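Local coordinates for protein ATP-dependent DNA helicase (Mycobacterium smegmatis, PDB 5V9X) that probably uses ATP hydrolysis to move 3'-to-5' along single-stranded DNA and unwind RNA:DNA duplexes, at residues F755-A759 with D760-P764; Y836-P839 with A840-L844; H846-Q850 with R851-I855. All coordinates share one frame; numbering follows the deposited sequence.

Interaction 1: F755-A759 with D760-P764; sequences FVFDA and DEIEP
The start of helix 759-769 is dressed with a hydrophobic staple between Phe757 and Ile762 and with a pair of polar bonds between Asp758 and Glu761. In the staple, CB of Phe757 meets CD1 of Ile762 at 3.6 Å. The same methyl lies oblique to the phenyl ring, and the two side chains cross at about a right angle. Ile762 turns twice to get there: CG1 stands beside its own backbone N (chi1 -75°) and the chain then bends again (chi2 -67°), which carries CD1 back toward the incoming loop. A branched aliphatic residue suits this place because its other branch, CG2, remains for packing within the fold. Hydrophobic staples are characteristic of helix N-termini, where they pair the residue before the N-cap position with one five positions on. Polar bonds run alongside. The side chain of Glu761, extended beyond CG, reaches back so that OE1 accepts from Asp758 N at 3.3 Å, using its anti lone pair in a nearly straight bond (166°); this bond resembles one half of a capping box. In return Glu761 N donates to Asp758 O at 3.0 Å, approaching from above the carbonyl plane. The carboxylate of Asp758 does not take that bond. Its OD2 lies 3.9 Å from Glu761 OE1, a proximity of like charges that would probably be eased by the positive side chain of Arg720, which touches Glu761 and makes a cation-pi contact with the Phe757 ring.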
loop_
_atom_site.group_PDB
_atom_site.type_symbol
_atom_site.label_atom_id
_atom_site.label_comp_id
_atom_site.label_asym_id
_atom_site.label_seq_id
_atom_site.Cartn_x
_atom_site.Cartn_y
_atom_site.Cartn_z
ATOM N N PHE A 755 21.979 -3.698 22.568
ATOM C CA PHE A 755 21.031 -2.977 21.730
ATOM C C PHE A 755 21.110 -1.465 21.890
ATOM O O PHE A 755 20.655 -0.741 20.997
ATOM C CB PHE A 755 19.603 -3.442 22.036
ATOM C CG PHE A 755 19.408 -4.926 21.904
ATOM C CD1 PHE A 755 19.207 -5.506 20.660
ATOM C CD2 PHE A 755 19.425 -5.744 23.024
ATOM C CE1 PHE A 755 19.028 -6.875 20.537
ATOM C CE2 PHE A 755 19.246 -7.113 22.906
ATOM C CZ PHE A 755 19.048 -7.679 21.662
ATOM N N VAL A 756 21.679 -0.974 22.987
ATOM C CA VAL A 756 21.654 0.452 23.298
ATOM C C VAL A 756 22.805 1.153 22.590
ATOM O O VAL A 756 23.964 0.736 22.696
ATOM C CB VAL A 756 21.725 0.674 24.816
ATOM C CG1 VAL A 756 21.703 2.160 25.139
ATOM C CG2 VAL A 756 20.582 -0.049 25.501
ATOM N N PHE A 757 22.485 2.227 21.871
ATOM C CA PHE A 757 23.467 3.049 21.181
ATOM C C PHE A 757 23.224 4.516 21.508
ATOM O O PHE A 757 22.131 4.908 21.923
ATOM C CB PHE A 757 23.411 2.845 19.660
ATOM C CG PHE A 757 23.985 1.538 19.195
ATOM C CD1 PHE A 757 23.277 0.355 19.351
ATOM C CD2 PHE A 757 25.227 1.492 18.584
ATOM C CE1 PHE A 757 23.806 -0.848 18.919
ATOM C CE2 PHE A 757 25.760 0.293 18.149
ATOM C CZ PHE A 757 25.049 -0.878 18.317
ATOM N N ASP A 758 24.262 5.328 21.311
ATOM C CA ASP A 758 24.118 6.768 21.468
ATOM C C ASP A 758 23.342 7.352 20.292
ATOM O O ASP A 758 23.405 6.847 19.167
ATOM C CB ASP A 758 25.488 7.436 21.582
ATOM C CG ASP A 758 26.091 7.302 22.970
ATOM O OD1 ASP A 758 25.351 7.475 23.963
ATOM O OD2 ASP A 758 27.305 7.023 23.070
ATOM N N ALA A 759 22.597 8.427 20.568
ATOM C CA ALA A 759 21.740 9.018 19.543
ATOM C C ALA A 759 22.551 9.501 18.347
ATOM O O ALA A 759 22.136 9.325 17.196
ATOM C CB ALA A 759 20.923 10.164 20.138
ATOM N N ASP A 760 23.713 10.108 18.597
ATOM C CA ASP A 760 24.576 10.570 17.515
ATOM C C ASP A 760 25.406 9.453 16.900
ATOM O O ASP A 760 26.084 9.687 15.894
ATOM C CB ASP A 760 25.500 11.682 18.019
ATOM C CG ASP A 760 26.280 11.278 19.254
ATOM O OD1 ASP A 760 25.734 10.513 20.077
ATOM O OD2 ASP A 760 27.438 11.724 19.403
ATOM N N GLU A 761 25.373 8.253 17.475
ATOM C CA GLU A 761 26.077 7.101 16.929
ATOM C C GLU A 761 25.275 6.377 15.853
ATOM O O GLU A 761 25.867 5.682 15.019
ATOM C CB GLU A 761 26.406 6.121 18.064
ATOM C CG GLU A 761 27.705 5.346 17.915
ATOM C CD GLU A 761 27.975 4.448 19.114
ATOM O OE1 GLU A 761 27.189 4.498 20.084
ATOM O OE2 GLU A 761 28.967 3.690 19.086
ATOM N N ILE A 762 23.952 6.547 15.849
ATOM C CA ILE A 762 23.071 5.695 15.052
ATOM C C ILE A 762 23.252 5.962 13.563
ATOM O O ILE A 762 23.664 5.078 12.805
ATOM C CB ILE A 762 21.606 5.892 15.477
ATOM C CG1 ILE A 762 21.349 5.196 16.815
ATOM C CG2 ILE A 762 20.668 5.367 14.408
ATOM C CD1 ILE A 762 21.427 3.691 16.744
ATOM N N GLU A 763 22.934 7.182 13.124
ATOM C CA GLU A 763 22.872 7.469 11.691
ATOM C C GLU A 763 24.170 7.172 10.943
ATOM O O GLU A 763 24.088 6.652 9.816
ATOM C CB GLU A 763 22.432 8.923 11.478
ATOM C CG GLU A 763 22.369 9.345 10.021
ATOM C CD GLU A 763 21.355 10.444 9.773
ATOM O OE1 GLU A 763 20.425 10.591 10.594
ATOM O OE2 GLU A 763 21.485 11.159 8.756
ATOM N N PRO A 764 25.366 7.451 11.476
ATOM C CA PRO A 764 26.577 7.045 10.742
ATOM C C PRO A 764 26.716 5.539 10.606
ATOM O O PRO A 764 27.081 5.053 9.528
ATOM C CB PRO A 764 27.713 7.647 11.579
ATOM C CG PRO A 764 27.083 8.750 12.340
ATOM C CD PRO A 764 25.701 8.278 12.648
#

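Interaction 2: Y836-P839 with A840-L844; sequences YDVP and ALIEL
Val838 lays its CG1 methyl against CD1 of Ile842, one helical turn on, at 3.7 Å. CG1 of Val838 points opposite its backbone N (chi1 177°), and that rotation turns the methyl along the helix toward the isoleucine. One residue earlier, the carboxylate of Asp837 lies beside the methyl of Ala840. This is the N-cap of helix 838-849: Asp837 OD1 accepts from Ala840 N in a weak bond of 3.3 Å, and its chi1 of -174° swings the carboxylate forward to meet that donor. Aspartate suits the position because its short side chain can stand in for the missing preceding turn, and a negative charge probably interacts favourably with the helix dipole. Pro839 likewise fits the first turn, where a backbone N has no carbonyl of an earlier turn to bond. Regular helical bonds begin at once, Leu841 N to Asp837 O at 3.1 Å and Ile842 N to Val838 O at 2.8 Å. Glu843 N follows, giving Pro839 O a nearly straight bond (174°). Ala627 of helix 627-640 touches both Asp837 and Ala840.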
loop_
_atom_site.group_PDB
_atom_site.type_symbol
_atom_site.label_atom_id
_atom_site.label_comp_id
_atom_site.label_asym_id
_atom_site.label_seq_id
_atom_site.Cartn_x
_atom_site.Cartn_y
_atom_site.Cartn_z
ATOM N N TYR A 836 13.670 2.267 6.102
ATOM C CA TYR A 836 14.018 2.559 7.482
ATOM C C TYR A 836 13.327 3.839 7.949
ATOM O O TYR A 836 12.784 4.617 7.158
ATOM C CB TYR A 836 15.532 2.707 7.647
ATOM C CG TYR A 836 16.350 1.474 7.317
ATOM C CD1 TYR A 836 15.786 0.204 7.341
ATOM C CD2 TYR A 836 17.696 1.586 6.986
ATOM C CE1 TYR A 836 16.538 -0.917 7.042
ATOM C CE2 TYR A 836 18.455 0.470 6.684
ATOM C CZ TYR A 836 17.873 -0.778 6.713
ATOM O OH TYR A 836 18.631 -1.887 6.411
ATOM N N ASP A 837 13.357 4.049 9.267
ATOM C CA ASP A 837 12.920 5.294 9.901
ATOM C C ASP A 837 14.008 5.649 10.912
ATOM O O ASP A 837 13.893 5.345 12.102
ATOM C CB ASP A 837 11.543 5.146 10.554
ATOM C CG ASP A 837 11.007 6.460 11.101
ATOM O OD1 ASP A 837 11.688 7.498 10.958
ATOM O OD2 ASP A 837 9.900 6.452 11.683
ATOM N N VAL A 838 15.068 6.287 10.427
ATOM C CA VAL A 838 16.230 6.612 11.254
ATOM C C VAL A 838 15.887 7.688 12.282
ATOM O O VAL A 838 16.285 7.550 13.448
ATOM C CB VAL A 838 17.431 7.019 10.384
ATOM C CG1 VAL A 838 18.603 7.432 11.258
ATOM C CG2 VAL A 838 17.831 5.872 9.467
ATOM N N PRO A 839 15.172 8.770 11.926
ATOM C CA PRO A 839 14.736 9.713 12.973
ATOM C C PRO A 839 14.011 9.052 14.135
ATOM O O PRO A 839 14.197 9.468 15.285
ATOM C CB PRO A 839 13.826 10.678 12.204
ATOM C CG PRO A 839 14.416 10.719 10.858
ATOM C CD PRO A 839 14.895 9.314 10.581
ATOM N N ALA A 840 13.192 8.031 13.873
ATOM C CA ALA A 840 12.544 7.322 14.970
ATOM C C ALA A 840 13.553 6.517 15.779
ATOM O O ALA A 840 13.481 6.481 17.013
ATOM C CB ALA A 840 11.438 6.414 14.438
ATOM N N LEU A 841 14.502 5.862 15.104
ATOM C CA LEU A 841 15.535 5.125 15.822
ATOM C C LEU A 841 16.403 6.056 16.656
ATOM O O LEU A 841 16.855 5.676 17.742
ATOM C CB LEU A 841 16.397 4.334 14.839
ATOM C CG LEU A 841 17.516 3.479 15.443
ATOM C CD1 LEU A 841 16.952 2.474 16.436
ATOM C CD2 LEU A 841 18.306 2.764 14.357
ATOM N N ILE A 842 16.634 7.279 16.178
ATOM C CA ILE A 842 17.485 8.215 16.906
ATOM C C ILE A 842 16.802 8.676 18.188
ATOM O O ILE A 842 17.386 8.617 19.275
ATOM C CB ILE A 842 17.868 9.402 16.006
ATOM C CG1 ILE A 842 18.916 8.965 14.980
ATOM C CG2 ILE A 842 18.379 10.563 16.840
ATOM C CD1 ILE A 842 19.134 9.960 13.864
ATOM N N GLU A 843 15.551 9.139 18.086
ATOM C CA GLU A 843 14.853 9.596 19.283
ATOM C C GLU A 843 14.644 8.460 20.275
ATOM O O GLU A 843 14.663 8.690 21.490
ATOM C CB GLU A 843 13.511 10.236 18.921
ATOM C CG GLU A 843 12.855 10.939 20.108
ATOM C CD GLU A 843 11.585 11.683 19.742
ATOM O OE1 GLU A 843 11.125 11.554 18.586
ATOM O OE2 GLU A 843 11.047 12.401 20.613
ATOM N N LEU A 844 14.451 7.232 19.784
ATOM C CA LEU A 844 14.375 6.085 20.683
ATOM C C LEU A 844 15.657 5.934 21.493
ATOM O O LEU A 844 15.612 5.640 22.693
ATOM C CB LEU A 844 14.084 4.810 19.890
ATOM C CG LEU A 844 12.655 4.260 19.926
ATOM C CD1 LEU A 844 11.655 5.263 19.370
ATOM C CD2 LEU A 844 12.570 2.943 19.168
#

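Interaction 3: H846-Q850 with R851-I855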
loop_
_atom_site.group_PDB
_atom_site.type_symbol
_atom_site.label_atom_id
_atom_site.label_comp_id
_atom_site.label_asym_id
_atom_site.label_seq_id
_atom_site.Cartn_x
_atom_site.Cartn_y
_atom_site.Cartn_z
ATOM N N HIS A 846 17.742 8.490 22.005
ATOM C CA HIS A 846 17.724 9.680 22.847
ATOM C C HIS A 846 16.875 9.456 24.092
ATOM O O HIS A 846 17.256 9.862 25.195
ATOM C CB HIS A 846 17.210 10.877 22.045
ATOM C CG HIS A 846 17.100 12.141 22.840
ATOM N ND1 HIS A 846 18.120 12.609 23.641
ATOM C CD2 HIS A 846 16.093 13.041 22.949
ATOM C CE1 HIS A 846 17.744 13.740 24.212
ATOM N NE2 HIS A 846 16.519 14.023 23.809
ATOM N N LYS A 847 15.723 8.794 23.936
ATOM C CA LYS A 847 14.856 8.530 25.080
ATOM C C LYS A 847 15.492 7.532 26.043
ATOM O O LYS A 847 15.331 7.652 27.264
ATOM C CB LYS A 847 13.494 8.023 24.603
ATOM C CG LYS A 847 12.640 9.090 23.931
ATOM C CD LYS A 847 11.232 8.590 23.649
ATOM C CE LYS A 847 10.357 9.703 23.089
ATOM N NZ LYS A 847 8.985 9.233 22.751
ATOM N N ILE A 848 16.207 6.536 25.516
ATOM C CA ILE A 848 16.892 5.580 26.382
ATOM C C ILE A 848 18.011 6.268 27.153
ATOM O O ILE A 848 18.267 5.947 28.319
ATOM C CB ILE A 848 17.413 4.388 25.557
ATOM C CG1 ILE A 848 16.243 3.571 25.006
ATOM C CG2 ILE A 848 18.323 3.500 26.398
ATOM C CD1 ILE A 848 16.657 2.504 24.020
ATOM N N ALA A 849 18.689 7.231 26.520
ATOM C CA ALA A 849 19.708 8.001 27.226
ATOM C C ALA A 849 19.091 8.932 28.261
ATOM O O ALA A 849 19.717 9.220 29.287
ATOM C CB ALA A 849 20.550 8.799 26.230
ATOM N N GLN A 850 17.874 9.412 28.014
ATOM C CA GLN A 850 17.166 10.260 28.964
ATOM C C GLN A 850 16.587 9.483 30.137
ATOM O O GLN A 850 15.965 10.096 31.012
ATOM C CB GLN A 850 16.039 11.018 28.258
ATOM C CG GLN A 850 16.510 12.085 27.285
ATOM C CD GLN A 850 15.359 12.758 26.567
ATOM O OE1 GLN A 850 14.464 12.093 26.044
ATOM N NE2 GLN A 850 15.369 14.086 26.549
ATOM N N ARG A 851 16.773 8.162 30.172
ATOM C CA ARG A 851 16.143 7.294 31.168
ATOM C C ARG A 851 14.621 7.409 31.125
ATOM O O ARG A 851 13.937 7.129 32.112
ATOM C CB ARG A 851 16.673 7.585 32.575
ATOM C CG ARG A 851 18.126 7.165 32.784
ATOM C CD ARG A 851 18.847 8.067 33.782
ATOM N NE ARG A 851 17.955 8.591 34.816
ATOM C CZ ARG A 851 17.607 9.870 34.925
ATOM N NH1 ARG A 851 18.081 10.764 34.066
ATOM N NH2 ARG A 851 16.791 10.261 35.895
ATOM N N ARG A 852 14.084 7.823 29.975
ATOM C CA ARG A 852 12.647 7.915 29.767
ATOM C C ARG A 852 12.070 6.685 29.083
ATOM O O ARG A 852 10.849 6.496 29.107
ATOM C CB ARG A 852 12.309 9.167 28.944
ATOM C CG ARG A 852 12.416 10.462 29.737
ATOM C CD ARG A 852 12.248 11.698 28.864
ATOM N NE ARG A 852 12.231 12.916 29.669
ATOM C CZ ARG A 852 12.383 14.144 29.183
ATOM N NH1 ARG A 852 12.574 14.327 27.883
ATOM N NH2 ARG A 852 12.352 15.190 29.999
ATOM N N LEU A 853 12.915 5.853 28.475
ATOM C CA LEU A 853 12.519 4.548 27.959
ATOM C C LEU A 853 13.275 3.501 28.767
ATOM O O LEU A 853 14.495 3.359 28.621
ATOM C CB LEU A 853 12.818 4.426 26.463
ATOM C CG LEU A 853 11.914 3.521 25.614
ATOM C CD1 LEU A 853 12.216 3.714 24.138
ATOM C CD2 LEU A 853 12.056 2.054 25.993
ATOM N N ARG A 854 12.556 2.786 29.627
ATOM C CA ARG A 854 13.168 1.783 30.482
ATOM C C ARG A 854 13.624 0.579 29.659
ATOM O O ARG A 854 13.140 0.329 28.551
ATOM C CB ARG A 854 12.181 1.330 31.561
ATOM C CG ARG A 854 12.822 0.862 32.860
ATOM C CD ARG A 854 11.915 -0.111 33.607
ATOM N NE ARG A 854 10.514 0.301 33.598
ATOM C CZ ARG A 854 9.529 -0.390 34.163
ATOM N NH1 ARG A 854 9.790 -1.529 34.788
ATOM N NH2 ARG A 854 8.281 0.057 34.106
ATOM N N ILE A 855 14.575 -0.166 30.216
ATOM C CA ILE A 855 15.025 -1.434 29.653
ATOM C C ILE A 855 15.204 -2.417 30.799
ATOM O O ILE A 855 15.734 -2.062 31.857
ATOM C CB ILE A 855 16.329 -1.281 28.842
ATOM C CG1 ILE A 855 16.070 -0.479 27.568
ATOM C CG2 ILE A 855 16.914 -2.643 28.490
ATOM C CD1 ILE A 855 17.281 -0.327 26.696
#
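Lys847 O accepts two backbone donors as the chain leaves helix 838-849, Arg852 N at 3.0 Å and Leu853 N at 3.2 Å. The first comes almost straight on to the carbonyl, at a C=O...N angle of 163°, whereas the second arrives from above the carbonyl plane. Ile848 O takes a third donor, Arg851 N, at 3.3 Å, also from above its plane. The N-H groups of Arg851, Arg852 and Leu853 are therefore satisfied by two carbonyls, while Gln850 N still bonds to His846 O. The side chains of Gln850 and Arg852 run obliquely past each other, amide and guanidinium planes 66° apart; as modelled, Gln850 NE2 and Arg852 NH1 are both donors and do not bond to each other. Apolar side chains meet around buried Leu853. Ile848 CG1 rests on Leu853 CB at 3.8 Å, and its CD1 meets CD1 of Ile855 at 3.9 Å, with the two isoleucines crossing at about a right angle; beta-branched Ile855 suits the strand it belongs to. Arg851 adopts a positive phi of 58°, less usual for a residue with a side chain. With the bonds from Arg851 N and Arg852 N into the last turn, this makes a Schellman motif, the classic C-terminal helix cap, here leading into strand 854-859.

All three interactions lie within the DEAD/H associated region, on one side of the chain's centre, and follow one another in series. Interaction 1 opens helix 759-769; interactions 2 and 3 stand at the two ends of helix 838-849, their centres about 14 Å apart. The helices pack together, so the centres of interactions 1 and 2 are only about 10 Å apart, with Ile762 CG2 3.5 Å from Leu841 CD2. Interactions 1 and 3, about 13 Å apart between centres, meet where Val756 packs on Ile848 and Ile855. Strand 854-859 then joins the edge of a mixed sheet beside strand 684-691, so the cap of interaction 3 passes the chain from the helix pair into that sheet.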